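Local coordinates for protein SdbC (Legionella pneumophila subsp. pneumophila, PDB 4KSN) that is a Legionella effector protein of unknown function, represented here by its C-terminal domain, a small beta-rich module that packs against further copies of itself, at residues Asp13-Lys18 and Val62-Leu67. The protein carries 1 engineered substitution. Residues are numbered along the deposited sequence; the frame is centred on the assembly and turned at random.
Sequences DLYLLK and VSLRQL
Two neighbouring antiparallel strands meet here: 13-18, from the central strand of the chain's three-stranded sheet, and 62-67, from an outer one. Leu14 with Leu67, Leu16 with Arg65 and Lys18 with Ser63 are hydrogen-bonded pairs, each closed by two backbone bonds; the straightest runs from Leu67 N to Leu14 O (2.8 Å, 177° at the hydrogen). Tyr15-Gln66 and Leu17-Leu64 are the non-hydrogen-bonded pairs between them, and their side chains share one face. There Leu64, its CG anti to the backbone N (chi1 171°), lies between two neighbours: Leu64 CD2 meets the edge of the Tyr15 ring at Tyr15 CD2 (3.6 Å), while Leu17 CD2 rests on Leu64 CB (3.6 Å). Gln66 stretches alongside the tyrosine, Gln66 CG 3.5 Å from Tyr15 CE2, and one water bridges Gln66 OE1 and Tyr15 OH. Strand 26-33 forms a hairpin with 10-20 on the latter's other side, and a long, helix-free connection brings 62-71 to the opposite edge. Leu67 pairs with a strand of a second subunit, continuing the sheet across that interface. A second water donates to Leu16 O (2.9 Å) and binds Ser63 OG. Asp13 OD1 is held by His10 NE2, Lys18 NZ by Ser28 OG.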
# COMPACT_ATOMS: atom_id res chain seq x y z
N ASP A 13 3.64 3.80 10.76
CA ASP A 13 4.88 3.83 11.51
C ASP A 13 5.41 5.25 11.40
O ASP A 13 5.19 5.92 10.38
CB ASP A 13 5.93 2.95 10.90
CG ASP A 13 5.48 1.51 10.81
OD1 ASP A 13 4.92 1.02 11.80
OD2 ASP A 13 5.71 0.92 9.75
N LEU A 14 6.15 5.65 12.41
CA LEU A 14 6.90 6.91 12.41
C LEU A 14 8.28 6.58 12.93
O LEU A 14 8.48 5.46 13.48
CB LEU A 14 6.20 7.86 13.39
CG LEU A 14 4.86 8.40 12.94
CD1 LEU A 14 4.31 9.27 14.03
CD2 LEU A 14 4.99 9.15 11.62
N TYR A 15 9.25 7.44 12.68
CA TYR A 15 10.61 7.15 13.05
C TYR A 15 11.19 8.39 13.76
O TYR A 15 11.03 9.51 13.28
CB TYR A 15 11.43 6.80 11.80
CG TYR A 15 11.02 5.54 11.18
CD1 TYR A 15 9.97 5.50 10.23
CD2 TYR A 15 11.54 4.34 11.61
CE1 TYR A 15 9.52 4.33 9.74
CE2 TYR A 15 11.07 3.15 11.11
CZ TYR A 15 10.10 3.16 10.16
OH TYR A 15 9.65 1.99 9.65
N LEU A 16 11.88 8.15 14.87
CA LEU A 16 12.66 9.15 15.55
C LEU A 16 14.09 8.99 15.10
O LEU A 16 14.68 7.91 15.28
CB LEU A 16 12.55 8.90 17.05
CG LEU A 16 13.19 9.91 17.98
CD1 LEU A 16 12.62 11.32 17.84
CD2 LEU A 16 13.00 9.42 19.40
N LEU A 17 14.59 10.02 14.45
CA LEU A 17 15.84 9.99 13.78
C LEU A 17 16.73 11.01 14.49
O LEU A 17 16.35 12.15 14.66
CB LEU A 17 15.74 10.38 12.30
CG LEU A 17 15.10 9.42 11.28
CD1 LEU A 17 15.51 9.92 9.89
CD2 LEU A 17 15.41 7.90 11.47
N LYS A 18 17.96 10.59 14.79
CA LYS A 18 18.88 11.47 15.49
C LYS A 18 20.24 11.24 14.88
O LYS A 18 20.58 10.16 14.55
CB LYS A 18 18.84 11.23 17.02
CG LYS A 18 17.58 11.62 17.70
CD LYS A 18 17.54 11.17 19.15
CE LYS A 18 16.31 11.64 19.90
NZ LYS A 18 16.22 13.13 20.11
N VAL A 62 23.14 7.34 11.55
CA VAL A 62 21.87 7.90 11.94
C VAL A 62 21.17 6.95 12.90
O VAL A 62 20.98 5.81 12.54
CB VAL A 62 20.99 8.06 10.68
CG1 VAL A 62 19.62 8.58 11.07
CG2 VAL A 62 21.63 9.00 9.65
N SER A 63 20.78 7.40 14.08
CA SER A 63 20.03 6.57 15.03
C SER A 63 18.55 6.59 14.62
O SER A 63 18.02 7.66 14.41
CB SER A 63 20.23 7.17 16.41
OG SER A 63 19.25 6.78 17.34
N LEU A 64 17.92 5.44 14.55
CA LEU A 64 16.52 5.36 14.15
C LEU A 64 15.81 4.50 15.17
O LEU A 64 16.29 3.40 15.49
CB LEU A 64 16.50 4.70 12.80
CG LEU A 64 15.17 4.26 12.17
CD1 LEU A 64 15.41 4.23 10.68
CD2 LEU A 64 14.66 2.91 12.66
N ARG A 65 14.71 4.99 15.71
CA ARG A 65 13.83 4.19 16.51
C ARG A 65 12.42 4.29 15.89
O ARG A 65 12.00 5.35 15.50
CB ARG A 65 13.76 4.72 17.95
CG ARG A 65 15.08 4.54 18.74
CD ARG A 65 15.43 3.04 18.90
NE ARG A 65 14.28 2.19 19.29
CZ ARG A 65 13.94 1.90 20.56
NH1 ARG A 65 12.91 1.14 20.80
NH2 ARG A 65 14.65 2.38 21.60
N GLN A 66 11.74 3.17 15.82
CA GLN A 66 10.43 3.09 15.19
C GLN A 66 9.34 3.22 16.22
O GLN A 66 9.37 2.60 17.31
CB GLN A 66 10.31 1.76 14.45
CG GLN A 66 9.05 1.66 13.59
CD GLN A 66 8.98 0.37 12.80
OE1 GLN A 66 10.00 -0.22 12.49
NE2 GLN A 66 7.80 -0.05 12.46
N LEU A 67 8.33 4.01 15.86
CA LEU A 67 7.12 4.12 16.64
C LEU A 67 5.96 3.63 15.82
O LEU A 67 5.97 3.66 14.59
CB LEU A 67 6.85 5.59 17.00
CG LEU A 67 8.00 6.38 17.59
CD1 LEU A 67 7.53 7.79 17.88
CD2 LEU A 67 8.57 5.74 18.85
O HOH W 1 10.73 -0.92 9.53
O HOH W 2 16.67 7.87 17.36